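Local coordinates for protein acyl-CoA dehydrogenase (Thermus thermophilus, PDB 2Z1Q) that probably oxidises saturated acyl-CoA thioesters to their 2,3-dehydroacyl-CoA products, using bound FAD and passing the electrons to an acceptor, at residues Lys5-Gln9 / Pro19-Tyr23; Gln303-Glu308 / Arg560-Glu565; Leu518-Gln522 / Arg546-Arg551; Phe42-Val47 / Leu65-Ala69. Residues are numbered along the deposited sequence.

Interaction 1 of 4, residues Lys5-Gln9 / Pro19-Tyr23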
loop_
_atom_site.group_PDB
_atom_site.type_symbol
_atom_site.label_atom_id
_atom_site.label_comp_id
_atom_site.label_asym_id
_atom_site.label_seq_id
_atom_site.Cartn_x
_atom_site.Cartn_y
_atom_site.Cartn_z
ATOM N N LYS B 5 -10.128 23.221 34.732
ATOM C CA LYS B 5 -9.269 22.055 34.370
ATOM C C LYS B 5 -9.934 20.726 34.742
ATOM O O LYS B 5 -9.589 20.118 35.760
ATOM C CB LYS B 5 -7.912 22.183 35.072
ATOM N N LYS B 6 -10.883 20.275 33.924
ATOM C CA LYS B 6 -11.581 19.022 34.196
ATOM C C LYS B 6 -10.661 17.821 34.020
ATOM O O LYS B 6 -9.528 17.956 33.560
ATOM C CB LYS B 6 -12.805 18.880 33.286
ATOM C CG LYS B 6 -13.887 19.926 33.525
ATOM C CD LYS B 6 -15.165 19.574 32.778
ATOM C CE LYS B 6 -16.269 20.599 33.013
ATOM N NZ LYS B 6 -15.954 21.930 32.419
ATOM N N LEU B 7 -11.150 16.644 34.385
ATOM C CA LEU B 7 -10.349 15.437 34.278
ATOM C C LEU B 7 -10.250 14.929 32.844
ATOM O O LEU B 7 -9.163 14.587 32.373
ATOM C CB LEU B 7 -10.933 14.345 35.181
ATOM C CG LEU B 7 -10.106 13.075 35.392
ATOM C CD1 LEU B 7 -10.108 12.214 34.138
ATOM C CD2 LEU B 7 -8.692 13.470 35.796
ATOM N N TRP B 8 -11.383 14.887 32.149
ATOM C CA TRP B 8 -11.402 14.398 30.778
ATOM C C TRP B 8 -10.870 15.410 29.770
ATOM O O TRP B 8 -10.266 15.032 28.768
ATOM C CB TRP B 8 -12.823 13.985 30.377
ATOM C CG TRP B 8 -13.799 15.121 30.349
ATOM C CD1 TRP B 8 -14.458 15.664 31.413
ATOM C CD2 TRP B 8 -14.189 15.886 29.200
ATOM N NE1 TRP B 8 -15.236 16.720 30.999
ATOM C CE2 TRP B 8 -15.089 16.879 29.646
ATOM C CE3 TRP B 8 -13.864 15.830 27.838
ATOM C CZ2 TRP B 8 -15.668 17.809 28.778
ATOM C CZ3 TRP B 8 -14.441 16.758 26.974
ATOM C CH2 TRP B 8 -15.333 17.734 27.450
ATOM N N GLN B 9 -11.103 16.693 30.030
ATOM C CA GLN B 9 -10.642 17.744 29.126
ATOM C C GLN B 9 -9.135 17.727 28.922
ATOM O O GLN B 9 -8.656 17.912 27.806
ATOM C CB GLN B 9 -11.061 19.129 29.637
ATOM C CG GLN B 9 -12.498 19.492 29.307
ATOM C CD GLN B 9 -12.838 20.933 29.644
ATOM O OE1 GLN B 9 -13.863 21.452 29.202
ATOM N NE2 GLN B 9 -11.985 21.584 30.430
ATOM N N PRO B 19 -15.696 11.811 27.635
ATOM C CA PRO B 19 -15.841 13.236 27.329
ATOM C C PRO B 19 -17.294 13.708 27.386
ATOM O O PRO B 19 -18.199 13.009 26.937
ATOM C CB PRO B 19 -15.237 13.339 25.932
ATOM C CG PRO B 19 -15.563 12.007 25.332
ATOM C CD PRO B 19 -15.234 11.062 26.455
ATOM N N GLU B 20 -17.512 14.899 27.938
ATOM C CA GLU B 20 -18.859 15.453 28.052
ATOM C C GLU B 20 -19.355 15.976 26.716
ATOM O O GLU B 20 -20.559 16.113 26.491
ATOM C CB GLU B 20 -18.886 16.576 29.091
ATOM C CG GLU B 20 -18.929 16.090 30.534
ATOM C CD GLU B 20 -18.966 17.234 31.532
ATOM O OE1 GLU B 20 -19.564 18.284 31.208
ATOM O OE2 GLU B 20 -18.411 17.083 32.640
ATOM N N ARG B 21 -18.418 16.272 25.827
ATOM C CA ARG B 21 -18.771 16.768 24.509
ATOM C C ARG B 21 -17.586 16.632 23.566
ATOM O O ARG B 21 -16.435 16.519 24.006
ATOM C CB ARG B 21 -19.207 18.236 24.592
ATOM C CG ARG B 21 -18.183 19.161 25.243
ATOM C CD ARG B 21 -18.612 20.624 25.174
ATOM N NE ARG B 21 -17.670 21.512 25.855
ATOM C CZ ARG B 21 -17.469 21.532 27.169
ATOM N NH1 ARG B 21 -16.590 22.377 27.693
ATOM N NH2 ARG B 21 -18.145 20.712 27.962
ATOM N N VAL B 22 -17.879 16.629 22.269
ATOM C CA VAL B 22 -16.850 16.533 21.247
ATOM C C VAL B 22 -17.171 17.499 20.113
ATOM O O VAL B 22 -18.322 17.635 19.712
ATOM C CB VAL B 22 -16.740 15.094 20.663
ATOM C CG1 VAL B 22 -16.267 14.130 21.731
ATOM C CG2 VAL B 22 -18.075 14.651 20.102
ATOM N N TYR B 23 -16.145 18.171 19.606
ATOM C CA TYR B 23 -16.314 19.106 18.503
ATOM C C TYR B 23 -16.397 18.270 17.229
ATOM O O TYR B 23 -15.487 17.501 16.928
ATOM C CB TYR B 23 -15.125 20.085 18.451
ATOM C CG TYR B 23 -15.280 21.218 17.448
ATOM C CD1 TYR B 23 -14.697 21.144 16.182
ATOM C CD2 TYR B 23 -16.048 22.345 17.754
ATOM C CE1 TYR B 23 -14.882 22.166 15.239
ATOM C CE2 TYR B 23 -16.238 23.370 16.823
ATOM C CZ TYR B 23 -15.657 23.274 15.566
ATOM O OH TYR B 23 -15.873 24.267 14.637
#
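This is a loop-to-loop packing contact in the N-terminal arm, the irregular run of chain that precedes helix 30-54, and it is centred on one aromatic side chain. Trp8 turns its indole toward 19-23, and Pro19 C and Glu20 N lie over one face of the ring system. Trp8's own closest approach is CE3 to Pro19 CA at 3.3 Å, with Pro19 CB 3.4 Å from the same CE3, so the six-membered ring abuts the CA-CB edge of the proline. Farther out, Trp8 CZ2 meets Glu20 CB at 3.5 Å. The chain then bends round the indole, bringing Arg21 O to 3.6 Å from Trp8 CZ3, while Trp8 CH2 sits over one face of the Arg21 guanidinium. Arg21 NH1 also comes within 3.3 Å of Gln9 OE1, and has Glu329 nearby in a long, weak ion pair. Lys6 skirts the edge through its aliphatic part, CD lying 4.1 Å from Glu20 OE2. Behind the contact, Pro19 rests on Glu493 and Leu497 of helix 476-502 and on Arg322 of helix 300-331. A tryptophan thus packs on a proline-led run within an irregular N-terminal segment, against these helices of an acyl-CoA dehydrogenase.

Interaction 2 of 4, residues Gln303-Glu308 / Arg560-Glu565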
loop_
_atom_site.group_PDB
_atom_site.type_symbol
_atom_site.label_atom_id
_atom_site.label_comp_id
_atom_site.label_asym_id
_atom_site.label_seq_id
_atom_site.Cartn_x
_atom_site.Cartn_y
_atom_site.Cartn_z
ATOM N N GLN B 303 -18.456 -3.063 -3.309
ATOM C CA GLN B 303 -19.258 -2.445 -2.258
ATOM C C GLN B 303 -18.529 -2.553 -0.920
ATOM O O GLN B 303 -18.542 -1.622 -0.117
ATOM C CB GLN B 303 -20.636 -3.106 -2.156
ATOM C CG GLN B 303 -21.483 -3.046 -3.428
ATOM C CD GLN B 303 -22.931 -2.690 -3.130
ATOM O OE1 GLN B 303 -23.513 -3.185 -2.164
ATOM N NE2 GLN B 303 -23.519 -1.830 -3.959
ATOM N N GLN B 304 -17.881 -3.686 -0.681
ATOM C CA GLN B 304 -17.141 -3.861 0.558
ATOM C C GLN B 304 -16.044 -2.777 0.669
ATOM O O GLN B 304 -15.856 -2.184 1.724
ATOM C CB GLN B 304 -16.541 -5.270 0.602
ATOM C CG GLN B 304 -15.562 -5.505 1.735
ATOM C CD GLN B 304 -15.036 -6.933 1.739
ATOM O OE1 GLN B 304 -15.721 -7.857 2.166
ATOM N NE2 GLN B 304 -13.813 -7.115 1.258
ATOM N N LYS B 305 -15.334 -2.514 -0.424
ATOM C CA LYS B 305 -14.278 -1.496 -0.399
ATOM C C LYS B 305 -14.866 -0.110 -0.125
ATOM O O LYS B 305 -14.425 0.597 0.783
ATOM C CB LYS B 305 -13.538 -1.483 -1.737
ATOM C CG LYS B 305 -12.897 -2.798 -2.129
ATOM C CD LYS B 305 -12.140 -2.604 -3.423
ATOM C CE LYS B 305 -11.797 -3.924 -4.099
ATOM N NZ LYS B 305 -10.923 -4.748 -3.249
ATOM N N LEU B 306 -15.866 0.263 -0.919
ATOM C CA LEU B 306 -16.556 1.551 -0.802
ATOM C C LEU B 306 -17.113 1.764 0.602
ATOM O O LEU B 306 -17.048 2.869 1.139
ATOM C CB LEU B 306 -17.700 1.637 -1.827
ATOM C CG LEU B 306 -17.303 1.712 -3.303
ATOM C CD1 LEU B 306 -18.544 1.593 -4.177
ATOM C CD2 LEU B 306 -16.562 3.022 -3.577
ATOM N N GLY B 307 -17.650 0.705 1.204
ATOM C CA GLY B 307 -18.174 0.824 2.554
ATOM C C GLY B 307 -17.052 1.008 3.562
ATOM O O GLY B 307 -17.125 1.885 4.429
ATOM N N GLU B 308 -16.007 0.187 3.455
ATOM C CA GLU B 308 -14.882 0.290 4.387
ATOM C C GLU B 308 -14.212 1.660 4.252
ATOM O O GLU B 308 -13.833 2.269 5.247
ATOM C CB GLU B 308 -13.862 -0.841 4.128
ATOM C CG GLU B 308 -12.731 -0.886 5.131
ATOM C CD GLU B 308 -13.204 -1.143 6.552
ATOM O OE1 GLU B 308 -12.480 -0.774 7.507
ATOM O OE2 GLU B 308 -14.299 -1.725 6.721
ATOM N N ARG B 560 -21.534 -2.762 5.488
ATOM C CA ARG B 560 -20.705 -2.150 4.465
ATOM C C ARG B 560 -21.543 -1.901 3.221
ATOM O O ARG B 560 -21.459 -0.833 2.620
ATOM C CB ARG B 560 -19.508 -3.039 4.125
ATOM C CG ARG B 560 -18.436 -3.095 5.212
ATOM C CD ARG B 560 -17.132 -3.530 4.572
ATOM N NE ARG B 560 -16.040 -3.734 5.519
ATOM C CZ ARG B 560 -15.739 -4.898 6.094
ATOM N NH1 ARG B 560 -16.447 -5.992 5.832
ATOM N NH2 ARG B 560 -14.708 -4.976 6.922
ATOM N N ARG B 561 -22.378 -2.866 2.842
ATOM C CA ARG B 561 -23.217 -2.679 1.662
ATOM C C ARG B 561 -24.114 -1.458 1.812
ATOM O O ARG B 561 -24.362 -0.736 0.847
ATOM C CB ARG B 561 -24.071 -3.909 1.384
ATOM C CG ARG B 561 -23.295 -5.068 0.792
ATOM C CD ARG B 561 -24.240 -6.064 0.160
ATOM N NE ARG B 561 -23.528 -7.152 -0.498
ATOM C CZ ARG B 561 -24.100 -8.005 -1.340
ATOM N NH1 ARG B 561 -25.390 -7.887 -1.620
ATOM N NH2 ARG B 561 -23.388 -8.974 -1.899
ATOM N N GLN B 562 -24.587 -1.230 3.035
ATOM C CA GLN B 562 -25.452 -0.091 3.334
ATOM C C GLN B 562 -24.686 1.228 3.121
ATOM O O GLN B 562 -25.225 2.186 2.564
ATOM C CB GLN B 562 -25.969 -0.199 4.777
ATOM C CG GLN B 562 -26.883 0.938 5.208
ATOM C CD GLN B 562 -27.464 0.750 6.615
ATOM O OE1 GLN B 562 -28.099 1.655 7.152
ATOM N NE2 GLN B 562 -27.249 -0.422 7.207
ATOM N N ALA B 563 -23.431 1.254 3.567
ATOM C CA ALA B 563 -22.564 2.427 3.422
ATOM C C ALA B 563 -22.246 2.647 1.936
ATOM O O ALA B 563 -22.288 3.773 1.439
ATOM C CB ALA B 563 -21.272 2.215 4.217
ATOM N N ALA B 564 -21.934 1.551 1.250
ATOM C CA ALA B 564 -21.632 1.572 -0.182
ATOM C C ALA B 564 -22.767 2.261 -0.924
ATOM O O ALA B 564 -22.552 3.254 -1.618
ATOM C CB ALA B 564 -21.459 0.137 -0.705
ATOM N N GLU B 565 -23.978 1.730 -0.768
ATOM C CA GLU B 565 -25.150 2.307 -1.418
ATOM C C GLU B 565 -25.182 3.818 -1.200
ATOM O O GLU B 565 -25.417 4.585 -2.140
ATOM C CB GLU B 565 -26.434 1.667 -0.878
ATOM C CG GLU B 565 -26.629 0.189 -1.264
ATOM C CD GLU B 565 -26.646 -0.026 -2.775
ATOM O OE1 GLU B 565 -26.833 0.966 -3.517
ATOM O OE2 GLU B 565 -26.483 -1.184 -3.222
HETATM O O HOH W 1 -26.102 -2.881 -1.374
HETATM O O HOH W 2 -17.873 -6.908 3.550
#
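Gly307 is where helices 300-331 and 556-570 come together: its CA lies 3.7 Å from Arg560 O and 3.8 Å from Ala563 CB. A beta carbon here would clash with that carbonyl, and its absence lets the segment axes approach to 7.2 Å while crossing at 80°. Ala564 fills the next position, its CB 3.5 Å from Gln303 O and 4.2 Å from Leu306 CB. This is a small-residue helix crossing within the helical C-terminal region of the acyl-CoA dehydrogenase fold, close to the flavin, since the Leu306 side chain is about 8 Å from a bound FAD. Longer side chains reach round the crossing. Gln303, m at chi1 but off-well at chi2, gives an NE2 hydrogen bond to Glu565 OE2 (3.1 Å) as well as one to Gly297 O, and its OE1 shares a water with Glu565 OE2. Glu565 starts away from the partner helix and folds back through two m torsions to make these bonds. Arg560 extends with chi2 and chi3 both t, running past Gln304, so that its NE meets Glu308 OE2 at 2.9 Å in a salt bridge; NH2 adds a 3.3 Å bond to the same oxygen. Glu308, t then p, curls to present OE2 to Arg560 while OE1 pairs with Arg312. A second water joins Arg560 NH1 to Gln304 OE1. Arg561 instead sends its guanidinium to Glu477 of the second subunit.

Interaction 3 of 4, residues Leu518-Gln522 / Arg546-Arg551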
loop_
_atom_site.group_PDB
_atom_site.type_symbol
_atom_site.label_atom_id
_atom_site.label_comp_id
_atom_site.label_asym_id
_atom_site.label_seq_id
_atom_site.Cartn_x
_atom_site.Cartn_y
_atom_site.Cartn_z
ATOM N N LEU B 518 -11.979 -3.787 17.532
ATOM C CA LEU B 518 -11.930 -4.741 18.632
ATOM C C LEU B 518 -11.136 -5.970 18.227
ATOM O O LEU B 518 -10.387 -6.517 19.027
ATOM C CB LEU B 518 -13.342 -5.143 19.089
ATOM C CG LEU B 518 -13.867 -4.404 20.329
ATOM C CD1 LEU B 518 -13.932 -2.925 20.036
ATOM C CD2 LEU B 518 -15.245 -4.921 20.724
ATOM N N ASP B 519 -11.279 -6.396 16.978
ATOM C CA ASP B 519 -10.545 -7.566 16.517
ATOM C C ASP B 519 -9.046 -7.317 16.513
ATOM O O ASP B 519 -8.269 -8.185 16.908
ATOM C CB ASP B 519 -10.969 -7.959 15.110
ATOM C CG ASP B 519 -12.415 -8.356 15.029
ATOM O OD1 ASP B 519 -12.977 -8.817 16.052
ATOM O OD2 ASP B 519 -12.984 -8.211 13.932
ATOM N N ARG B 520 -8.670 -6.130 16.043
ATOM C CA ARG B 520 -7.276 -5.717 15.964
ATOM C C ARG B 520 -6.707 -5.579 17.372
ATOM O O ARG B 520 -5.526 -5.839 17.598
ATOM C CB ARG B 520 -7.176 -4.364 15.235
ATOM C CG ARG B 520 -6.296 -4.377 13.999
ATOM C CD ARG B 520 -6.989 -3.668 12.861
ATOM N NE ARG B 520 -7.524 -2.372 13.275
ATOM C CZ ARG B 520 -8.601 -1.807 12.734
ATOM N NH1 ARG B 520 -9.255 -2.421 11.760
ATOM N NH2 ARG B 520 -9.040 -0.634 13.179
ATOM N N ALA B 521 -7.555 -5.168 18.312
ATOM C CA ALA B 521 -7.134 -5.013 19.702
ATOM C C ALA B 521 -6.787 -6.373 20.300
ATOM O O ALA B 521 -5.747 -6.524 20.942
ATOM C CB ALA B 521 -8.244 -4.350 20.523
ATOM N N GLN B 522 -7.653 -7.363 20.092
ATOM C CA GLN B 522 -7.388 -8.685 20.646
ATOM C C GLN B 522 -6.107 -9.263 20.055
ATOM O O GLN B 522 -5.212 -9.666 20.795
ATOM C CB GLN B 522 -8.562 -9.640 20.392
ATOM C CG GLN B 522 -8.414 -10.987 21.102
ATOM C CD GLN B 522 -9.702 -11.786 21.177
ATOM O OE1 GLN B 522 -10.667 -11.376 21.829
ATOM N NE2 GLN B 522 -9.723 -12.934 20.507
ATOM N N ARG B 546 -8.994 -11.023 26.355
ATOM C CA ARG B 546 -10.102 -11.447 25.506
ATOM C C ARG B 546 -11.437 -10.872 25.947
ATOM O O ARG B 546 -12.235 -10.434 25.119
ATOM C CB ARG B 546 -10.210 -12.973 25.468
ATOM C CG ARG B 546 -8.979 -13.665 24.910
ATOM C CD ARG B 546 -9.258 -15.130 24.592
ATOM N NE ARG B 546 -8.054 -15.827 24.142
ATOM C CZ ARG B 546 -7.082 -16.239 24.950
ATOM N NH1 ARG B 546 -6.021 -16.860 24.447
ATOM N NH2 ARG B 546 -7.178 -16.048 26.262
ATOM N N ARG B 547 -11.697 -10.876 27.247
ATOM C CA ARG B 547 -12.961 -10.347 27.738
ATOM C C ARG B 547 -13.057 -8.856 27.479
ATOM O O ARG B 547 -14.131 -8.337 27.186
ATOM C CB ARG B 547 -13.136 -10.631 29.236
ATOM C CG ARG B 547 -11.905 -10.362 30.090
ATOM C CD ARG B 547 -12.211 -10.550 31.579
ATOM N NE ARG B 547 -13.123 -9.519 32.072
ATOM C CZ ARG B 547 -12.787 -8.242 32.225
ATOM N NH1 ARG B 547 -11.554 -7.845 31.939
ATOM N NH2 ARG B 547 -13.682 -7.359 32.649
ATOM N N LEU B 548 -11.926 -8.171 27.576
ATOM C CA LEU B 548 -11.908 -6.738 27.347
ATOM C C LEU B 548 -12.128 -6.404 25.878
ATOM O O LEU B 548 -12.301 -5.240 25.522
ATOM C CB LEU B 548 -10.589 -6.130 27.846
ATOM C CG LEU B 548 -10.425 -5.945 29.361
ATOM C CD1 LEU B 548 -9.058 -5.372 29.641
ATOM C CD2 LEU B 548 -11.498 -5.012 29.913
ATOM N N THR B 549 -12.137 -7.432 25.032
ATOM C CA THR B 549 -12.353 -7.244 23.602
ATOM C C THR B 549 -13.503 -8.125 23.110
ATOM O O THR B 549 -13.751 -8.240 21.912
ATOM C CB THR B 549 -11.067 -7.559 22.800
ATOM O OG1 THR B 549 -10.603 -8.879 23.108
ATOM C CG2 THR B 549 -9.979 -6.564 23.153
ATOM N N LYS B 550 -14.212 -8.735 24.051
ATOM C CA LYS B 550 -15.335 -9.603 23.720
ATOM C C LYS B 550 -16.457 -8.778 23.097
ATOM O O LYS B 550 -16.798 -7.702 23.590
ATOM C CB LYS B 550 -15.842 -10.307 24.989
ATOM C CG LYS B 550 -15.972 -11.836 24.870
ATOM C CD LYS B 550 -14.624 -12.525 24.566
ATOM C CE LYS B 550 -14.772 -14.047 24.415
ATOM N NZ LYS B 550 -13.472 -14.741 24.135
ATOM N N ARG B 551 -17.025 -9.276 22.006
ATOM C CA ARG B 551 -18.116 -8.575 21.341
ATOM C C ARG B 551 -19.045 -9.561 20.660
ATOM O O ARG B 551 -18.719 -10.737 20.501
ATOM C CB ARG B 551 -17.576 -7.600 20.295
ATOM C CG ARG B 551 -16.931 -8.275 19.083
ATOM C CD ARG B 551 -16.296 -7.248 18.158
ATOM N NE ARG B 551 -15.804 -7.817 16.902
ATOM C CZ ARG B 551 -16.588 -8.296 15.937
ATOM N NH1 ARG B 551 -17.910 -8.279 16.080
ATOM N NH2 ARG B 551 -16.058 -8.770 14.815
HETATM O O HOH W 3 -13.137 -9.432 19.089
#
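Leu518 opens the contact by pushing its side chain against the chain that leaves helix 535-547: CD2 lies 3.6 Å from Arg551 CB and 3.8 Å from the backbone carbonyl Thr549 O. One residue on, Asp519 takes the Arg551 guanidinium along its edge in a salt bridge, with Arg551 NE bonded to Asp519 OD1 at 3.1 Å and Arg551 NH2 to Asp519 OD2 at 3.2 Å. Asp519 OD1 also accepts from a water, which donates in turn to Thr549 O. Arg520 faces elsewhere, pairing with Asp488. Ala521 is small enough to admit the methyl of Thr549, its CB 3.9 Å from Thr549 CG2, in a pocket that Leu453 and Leu456 of helix 445-468 help to line. Gln522 finishes the walk with OE1 2.8 Å from Thr549 OG1 and 3.7 Å from Arg546 CA; it also packs on Gln522 of the second subunit. The opposing chain makes a type I turn from Arg547 to Lys550; Thr549 lies within it and Arg551 follows it, both with CA-to-CB directed toward helix 505-528. Chemically, then, a bidentate charged pair and a water bridge stand at one end, the Gln522-Thr549 polar approach at the other, and a methyl contact between, beside the second subunit.

Interaction 4 of 4, residues Phe42-Val47 / Leu65-Ala69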
loop_
_atom_site.group_PDB
_atom_site.type_symbol
_atom_site.label_atom_id
_atom_site.label_comp_id
_atom_site.label_asym_id
_atom_site.label_seq_id
_atom_site.Cartn_x
_atom_site.Cartn_y
_atom_site.Cartn_z
ATOM N N PHE B 42 -10.567 28.273 -4.603
ATOM C CA PHE B 42 -9.166 28.503 -4.930
ATOM C C PHE B 42 -8.548 27.292 -5.625
ATOM O O PHE B 42 -7.773 27.436 -6.570
ATOM C CB PHE B 42 -8.386 28.792 -3.647
ATOM C CG PHE B 42 -6.903 28.938 -3.854
ATOM C CD1 PHE B 42 -6.396 29.966 -4.641
ATOM C CD2 PHE B 42 -6.011 28.057 -3.242
ATOM C CE1 PHE B 42 -5.028 30.121 -4.814
ATOM C CE2 PHE B 42 -4.637 28.208 -3.410
ATOM C CZ PHE B 42 -4.147 29.245 -4.199
ATOM N N VAL B 43 -8.904 26.098 -5.157
ATOM C CA VAL B 43 -8.369 24.858 -5.711
ATOM C C VAL B 43 -8.922 24.537 -7.085
ATOM O O VAL B 43 -8.167 24.261 -8.021
ATOM C CB VAL B 43 -8.657 23.666 -4.768
ATOM C CG1 VAL B 43 -8.219 22.354 -5.407
ATOM C CG2 VAL B 43 -7.942 23.880 -3.459
ATOM N N GLU B 44 -10.241 24.568 -7.206
ATOM C CA GLU B 44 -10.859 24.253 -8.472
ATOM C C GLU B 44 -10.507 25.237 -9.585
ATOM O O GLU B 44 -10.329 24.833 -10.727
ATOM C CB GLU B 44 -12.377 24.181 -8.309
ATOM C CG GLU B 44 -13.099 23.824 -9.604
ATOM C CD GLU B 44 -14.522 24.350 -9.646
ATOM O OE1 GLU B 44 -15.366 23.878 -8.853
ATOM O OE2 GLU B 44 -14.793 25.246 -10.476
ATOM N N ARG B 45 -10.383 26.518 -9.268
ATOM C CA ARG B 45 -10.109 27.494 -10.315
ATOM C C ARG B 45 -8.661 27.967 -10.479
ATOM O O ARG B 45 -8.267 28.379 -11.567
ATOM C CB ARG B 45 -10.997 28.723 -10.121
ATOM C CG ARG B 45 -10.517 29.628 -9.006
ATOM C CD ARG B 45 -11.294 30.937 -8.957
ATOM N NE ARG B 45 -10.684 31.900 -8.040
ATOM C CZ ARG B 45 -11.123 33.142 -7.859
ATOM N NH1 ARG B 45 -12.180 33.581 -8.529
ATOM N NH2 ARG B 45 -10.499 33.953 -7.012
ATOM N N GLU B 46 -7.875 27.912 -9.408
ATOM C CA GLU B 46 -6.488 28.373 -9.482
ATOM C C GLU B 46 -5.456 27.244 -9.523
ATOM O O GLU B 46 -4.725 27.094 -10.497
ATOM C CB GLU B 46 -6.184 29.294 -8.298
ATOM C CG GLU B 46 -7.201 30.408 -8.080
ATOM C CD GLU B 46 -7.086 31.531 -9.100
ATOM O OE1 GLU B 46 -7.318 31.276 -10.300
ATOM O OE2 GLU B 46 -6.775 32.674 -8.693
ATOM N N VAL B 47 -5.406 26.448 -8.465
ATOM C CA VAL B 47 -4.434 25.367 -8.364
ATOM C C VAL B 47 -4.577 24.208 -9.337
ATOM O O VAL B 47 -3.648 23.886 -10.068
ATOM C CB VAL B 47 -4.416 24.778 -6.949
ATOM C CG1 VAL B 47 -3.301 23.747 -6.837
ATOM C CG2 VAL B 47 -4.227 25.889 -5.934
ATOM N N LEU B 65 0.824 31.183 -7.258
ATOM C CA LEU B 65 -0.247 30.492 -6.534
ATOM C C LEU B 65 -0.209 30.837 -5.060
ATOM O O LEU B 65 -1.244 31.007 -4.421
ATOM C CB LEU B 65 -0.126 28.977 -6.682
ATOM C CG LEU B 65 -0.760 28.381 -7.936
ATOM C CD1 LEU B 65 -0.381 26.919 -8.042
ATOM C CD2 LEU B 65 -2.281 28.539 -7.885
ATOM N N MET B 66 0.994 30.942 -4.519
ATOM C CA MET B 66 1.154 31.255 -3.114
ATOM C C MET B 66 0.739 32.715 -2.874
ATOM O O MET B 66 0.178 33.044 -1.823
ATOM C CB MET B 66 2.606 30.990 -2.691
ATOM C CG MET B 66 2.810 30.725 -1.192
ATOM S SD MET B 66 2.273 29.094 -0.549
ATOM C CE MET B 66 0.512 29.277 -0.514
ATOM N N ARG B 67 1.002 33.587 -3.849
ATOM C CA ARG B 67 0.617 34.992 -3.738
ATOM C C ARG B 67 -0.913 35.066 -3.698
ATOM O O ARG B 67 -1.486 35.770 -2.870
ATOM C CB ARG B 67 1.128 35.791 -4.938
ATOM C CG ARG B 67 2.285 36.738 -4.660
ATOM C CD ARG B 67 3.580 36.007 -4.315
ATOM N NE ARG B 67 4.743 36.824 -4.656
ATOM C CZ ARG B 67 6.000 36.513 -4.354
ATOM N NH1 ARG B 67 6.271 35.396 -3.692
ATOM N NH2 ARG B 67 6.986 37.316 -4.728
ATOM N N LYS B 68 -1.573 34.328 -4.587
ATOM C CA LYS B 68 -3.037 34.334 -4.615
ATOM C C LYS B 68 -3.628 33.838 -3.299
ATOM O O LYS B 68 -4.590 34.416 -2.798
ATOM C CB LYS B 68 -3.572 33.478 -5.764
ATOM C CG LYS B 68 -3.322 34.060 -7.146
ATOM C CD LYS B 68 -3.888 33.176 -8.244
ATOM C CE LYS B 68 -3.674 33.808 -9.613
ATOM N NZ LYS B 68 -2.229 33.915 -9.951
ATOM N N ALA B 69 -3.058 32.767 -2.748
ATOM C CA ALA B 69 -3.546 32.207 -1.489
ATOM C C ALA B 69 -3.348 33.226 -0.372
ATOM O O ALA B 69 -4.110 33.265 0.595
ATOM C CB ALA B 69 -2.799 30.919 -1.155
#
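The Phe42 ring is the main bump on helix 30-54, and it pushes into the surface of helix 62-71 between Leu65, Lys68 and Ala69. Its edge meets Leu65 O, 3.4 Å from CZ, and Lys68 CB, 3.8 Å from CE1. Ala69 CB lies 3.7 Å from Phe42 CZ, and with so small a methyl there the ring tip can reach the backbone of its neighbour. Leu65 answers from the other side, setting CD2 into the hollow between Glu46 and Val47, 3.8 Å from Glu46 C and 3.8 Å from Val47 CG2. The two segments run roughly antiparallel, at 143°, their axes 11.1 Å apart, a gap spanned by these large side chains in the all-helical N-terminal domain of the acyl-CoA dehydrogenase fold. Phe106 of helix 106-117 packs against both Val47 and Leu65. A wider pi-type turn at 43-47 carries the Glu46-Val47 hollow, Val47 N bonding to Phe42 O at 3.2 Å. Glu46 points one carboxylate oxygen, OE2, at Lys68 CD, 3.0 Å away.

Interactions 2 and 4 are buried helix pairs, but they solve the packing differently: 303-308 and 560-565 meet closely through small residues and tie their margins with charge and water, whereas 42-47 and 65-69 stand farther apart and interlock mainly through apolar side chains. Interactions 1 and 3 are only partly buried and involve irregular chain, the first relying on an aromatic ring, the second on a salt bridge. Helix 300-331 links interaction 2 to the surroundings of interaction 1. Interactions 2 and 3 both touch the second subunit, and helices 535-547 and 556-570 follow one another; interaction 4 lies across the chain's centre from interaction 3, about 47 Å away between centres.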